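Local coordinates for archaeal Sm-like protein AF-Sm2 (PDB 1LJO) that assembles into a hexameric ring of identical Sm-fold subunits and, like other members of the Sm family, probably binds RNA, at the interface of chains A and B. Numbering follows the deposited sequence. Chains: chain A/B, Archaeal Sm-like protein AF-Sm2.

Contact 1: the interface of chains A and B. Residues chain A 23, 66-70; chain B 23-24, 67-68.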
# COMPACT_ATOMS: atom_id res chain seq x y z
N LYS A 23 -4.74 -4.38 -7.81
CA LYS A 23 -3.79 -5.12 -7.00
C LYS A 23 -4.46 -6.27 -6.24
O LYS A 23 -3.93 -7.38 -6.19
CB LYS A 23 -3.09 -4.17 -6.03
CG LYS A 23 -1.99 -4.80 -5.21
CD LYS A 23 -1.09 -3.73 -4.61
CE LYS A 23 -1.87 -2.75 -3.74
NZ LYS A 23 -1.03 -1.63 -3.26
N GLY A 66 -8.34 4.12 -5.91
CA GLY A 66 -7.14 4.53 -6.61
C GLY A 66 -5.80 3.93 -6.22
O GLY A 66 -5.02 3.54 -7.09
N ASN A 67 -5.51 3.83 -4.93
CA ASN A 67 -4.21 3.29 -4.56
C ASN A 67 -4.09 1.79 -4.82
O ASN A 67 -3.02 1.23 -4.66
CB ASN A 67 -3.85 3.60 -3.11
CG ASN A 67 -4.79 2.98 -2.13
OD1 ASN A 67 -5.93 3.41 -1.98
ND2 ASN A 67 -4.32 1.94 -1.45
N ASN A 68 -5.19 1.15 -5.21
CA ASN A 68 -5.13 -0.28 -5.52
C ASN A 68 -5.25 -0.55 -7.01
O ASN A 68 -5.30 -1.71 -7.46
CB ASN A 68 -6.18 -1.04 -4.71
CG ASN A 68 -5.79 -1.14 -3.25
OD1 ASN A 68 -4.63 -1.42 -2.93
ND2 ASN A 68 -6.74 -0.91 -2.35
N VAL A 69 -5.28 0.53 -7.78
CA VAL A 69 -5.32 0.43 -9.24
C VAL A 69 -3.87 0.17 -9.65
O VAL A 69 -2.96 0.83 -9.14
CB VAL A 69 -5.77 1.75 -9.90
CG1 VAL A 69 -5.50 1.69 -11.40
CG2 VAL A 69 -7.25 1.98 -9.65
N VAL A 70 -3.66 -0.79 -10.54
CA VAL A 70 -2.30 -1.08 -11.00
C VAL A 70 -2.07 -0.50 -12.39
O VAL A 70 -1.12 0.26 -12.61
CB VAL A 70 -2.04 -2.61 -11.05
CG1 VAL A 70 -0.66 -2.88 -11.66
CG2 VAL A 70 -2.12 -3.20 -9.64
N LYS B 23 3.95 -3.75 -8.55
CA LYS B 23 3.67 -4.62 -7.41
C LYS B 23 2.57 -5.64 -7.73
O LYS B 23 2.70 -6.81 -7.39
CB LYS B 23 3.27 -3.76 -6.21
CG LYS B 23 3.06 -4.53 -4.92
CD LYS B 23 3.09 -3.60 -3.72
CE LYS B 23 2.04 -2.50 -3.83
NZ LYS B 23 2.14 -1.51 -2.73
N GLY B 24 1.51 -5.19 -8.40
CA GLY B 24 0.43 -6.09 -8.75
C GLY B 24 0.53 -6.66 -10.15
O GLY B 24 -0.48 -6.87 -10.82
N ASN B 67 1.81 4.53 -6.75
CA ASN B 67 2.11 3.80 -5.52
C ASN B 67 2.25 2.30 -5.73
O ASN B 67 2.61 1.59 -4.80
CB ASN B 67 1.06 4.08 -4.43
CG ASN B 67 -0.31 3.62 -4.81
OD1 ASN B 67 -0.97 4.22 -5.65
ND2 ASN B 67 -0.75 2.53 -4.19
N ASN B 68 1.99 1.82 -6.94
CA ASN B 68 2.15 0.39 -7.22
C ASN B 68 3.35 0.12 -8.11
O ASN B 68 3.61 -1.02 -8.53
CB ASN B 68 0.86 -0.19 -7.79
CG ASN B 68 -0.21 -0.32 -6.72
OD1 ASN B 68 0.07 -0.76 -5.61
ND2 ASN B 68 -1.44 0.06 -7.05
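B:Asn68 crosses A:Lys23 obliquely, its OD1 lying along the end of the lysine, against CD, CE and NZ, and its amide shows how one short side chain can join three points of a neighbouring subunit. From B:Asn68 CB, 4.2 Å from A:Val69 O, CG is anti to the carbonyl carbon (chi1 -73°), which carries the amide over to chain A. B:Asn68 OD1 takes a hydrogen bond of 2.7 Å from the amino group NZ of A:Lys23, received in the carbonyl plane on a lone pair. On the other branch ND2 donates twice. The bond from B:Asn68 ND2 to A:Val69 O, 2.7 Å long, lies in the amide's own plane but reaches the acceptor from above the carbonyl plane. The second, B:Asn68 ND2 to A:Asn67 O at 3.1 Å, is more tilted and bent. A:Asn67 O also receives B:Asn67 ND2 at 2.7 Å, nearly straight (167° at H) and on a lone pair, so two amides grip one oxygen. An alanine in place of B:Asn68 would probably leave the A:Lys23 amino group and A:Val69 O without these mates and A:Asn67 O with its B:Asn67 bond but not the second. Nearby, A:Lys23 NZ lies 3.2 Å from B:Lys23 NZ; if both are charged they would repel, which OD1 may partly offset. Residues 66-67 belong to the Sm2 motif, whose loop lies by the RNA-binding pore in this family, so the site probably ties subunits together beside the RNA-binding surface.

Contact 2: the interface of chains A and B. Residues chain A 4, 6, 9-10, 13, 40, 72; chain B 43, 61-63.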
# COMPACT_ATOMS: atom_id res chain seq x y z
N VAL A 4 2.47 14.43 -21.59
CA VAL A 4 1.08 14.31 -21.19
C VAL A 4 1.00 13.74 -19.78
O VAL A 4 1.47 12.63 -19.53
CB VAL A 4 0.29 13.39 -22.15
CG1 VAL A 4 -1.18 13.34 -21.74
CG2 VAL A 4 0.43 13.91 -23.57
N PRO A 6 -0.27 11.89 -16.49
CA PRO A 6 -1.11 10.70 -16.31
C PRO A 6 -2.56 11.07 -15.98
O PRO A 6 -3.49 10.53 -16.58
CB PRO A 6 -0.41 9.97 -15.17
CG PRO A 6 1.04 10.24 -15.47
CD PRO A 6 1.02 11.73 -15.78
N MET A 9 -4.32 12.10 -19.01
CA MET A 9 -4.64 10.96 -19.85
C MET A 9 -5.88 10.23 -19.33
O MET A 9 -6.80 9.94 -20.09
CB MET A 9 -3.45 10.00 -19.92
CG MET A 9 -3.64 8.81 -20.85
SD MET A 9 -4.09 9.31 -22.53
CE MET A 9 -4.71 7.77 -23.18
N VAL A 10 -5.91 9.94 -18.03
CA VAL A 10 -7.04 9.23 -17.45
C VAL A 10 -8.35 10.01 -17.61
O VAL A 10 -9.39 9.42 -17.90
CB VAL A 10 -6.82 8.93 -15.94
CG1 VAL A 10 -8.05 8.23 -15.36
CG2 VAL A 10 -5.58 8.06 -15.76
N MET A 13 -10.12 9.63 -20.79
CA MET A 13 -10.79 8.33 -20.98
C MET A 13 -12.23 8.34 -20.47
O MET A 13 -12.95 7.35 -20.65
CB MET A 13 -10.01 7.23 -20.25
CG MET A 13 -8.68 6.85 -20.88
SD MET A 13 -7.83 5.57 -19.90
CE MET A 13 -6.44 6.49 -19.30
N MET A 40 -6.89 8.99 -8.55
CA MET A 40 -7.20 7.92 -9.49
C MET A 40 -8.25 6.92 -9.02
O MET A 40 -8.23 5.75 -9.41
CB MET A 40 -5.92 7.21 -9.94
CG MET A 40 -5.16 8.01 -11.00
SD MET A 40 -3.74 7.17 -11.74
CE MET A 40 -4.50 5.73 -12.33
N ILE A 72 -4.24 0.98 -16.12
CA ILE A 72 -5.46 1.39 -16.80
C ILE A 72 -5.15 1.42 -18.29
O ILE A 72 -4.14 1.96 -18.70
CB ILE A 72 -5.92 2.81 -16.38
CG1 ILE A 72 -6.18 2.85 -14.88
CG2 ILE A 72 -7.19 3.19 -17.16
CD1 ILE A 72 -6.59 4.24 -14.37
N TYR B 43 2.63 7.35 -17.62
CA TYR B 43 1.84 7.20 -18.83
C TYR B 43 2.80 6.73 -19.92
O TYR B 43 3.68 7.47 -20.35
CB TYR B 43 1.16 8.52 -19.23
CG TYR B 43 0.52 8.49 -20.61
CD1 TYR B 43 -0.09 7.33 -21.10
CD2 TYR B 43 0.52 9.62 -21.42
CE1 TYR B 43 -0.68 7.30 -22.36
CE2 TYR B 43 -0.07 9.60 -22.68
CZ TYR B 43 -0.66 8.44 -23.15
OH TYR B 43 -1.22 8.40 -24.40
N GLU B 61 -1.27 2.13 -25.29
CA GLU B 61 -1.33 3.18 -24.28
C GLU B 61 -1.78 2.65 -22.92
O GLU B 61 -2.81 2.00 -22.81
CB GLU B 61 -2.30 4.29 -24.70
CG GLU B 61 -1.99 4.95 -26.03
CD GLU B 61 -2.90 6.13 -26.30
OE1 GLU B 61 -4.14 5.96 -26.22
OE2 GLU B 61 -2.39 7.23 -26.58
N ILE B 62 -1.00 2.93 -21.87
CA ILE B 62 -1.39 2.49 -20.53
C ILE B 62 -0.94 3.50 -19.48
O ILE B 62 0.04 4.21 -19.66
CB ILE B 62 -0.76 1.13 -20.13
CG1 ILE B 62 0.76 1.21 -20.22
CG2 ILE B 62 -1.30 0.01 -21.03
CD1 ILE B 62 1.47 -0.03 -19.70
N VAL B 63 -1.67 3.54 -18.37
CA VAL B 63 -1.34 4.43 -17.27
C VAL B 63 -1.05 3.56 -16.06
O VAL B 63 -1.88 2.72 -15.67
CB VAL B 63 -2.51 5.38 -16.95
CG1 VAL B 63 -2.25 6.12 -15.64
CG2 VAL B 63 -2.71 6.37 -18.10
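An antiparallel strand pairing, the hallmark of Sm ring assembly, joins strand 69-74 of chain A to strand 62-64 of chain B and continues the beta-sheet from one subunit into the next. A:Ile72 and B:Val63 exchange backbone hydrogen bonds in both directions: A:Ile72 N to B:Val63 O at 3.0 Å, and B:Val63 N to A:Ile72 O at 2.9 Å. Above this pairing the side chain of B:Val63 pushes its two methyls among apolar groups of chain A. B:Val63 CG1, anti to the backbone N (chi1 170°), meets A:Val10 CG2 at 3.9 Å and the methyl CE of A:Met40. The other branch, B:Val63 CG2, lies 3.8 Å from A:Met9 CG and also touches A:Met13 CE. Helix 6-12 thus packs over the joined strands, and A:Met9 buries more of its surface here (65 Å²) than the helix's other residues in the contact. The A:Met9 chain bends at chi2 (55°) and crosses B:Tyr43 at about a right angle, setting A:Met9 CG over the centre of the phenol ring in a CH-pi contact, 3.7 Å from the B:Tyr43 centroid. The sulfur continues toward the hydroxyl end of the ring, while the terminal methyl comes against the carboxylate of B:Glu61. A:Val4 CB and CG1 lie against CD2 and CE2 of the same ring, and A:Pro6 CG sits near the tyrosine backbone. At the phenol end, A:Met9 SD stands 3.5 Å from B:Tyr43 OH.

Contact 1 and contact 2 lie about 14 Å apart, measured between the centres of their C-alpha atoms, and belong to one continuous interface. Strand 69-74 of chain A runs through both, beginning at contact 1 and pairing with the neighbour at contact 2. On chain B, strand 62-64 of contact 2 is followed closely by the 3-10 helix 66-68 of contact 1. Polar loop bonding and apolar strand-and-helix packing thereby fix the same subunit junction. Because the two copies are not related by an exact two-fold, each subunit presents one surface to one neighbour and a different one to the other, which suits closing a six-membered ring.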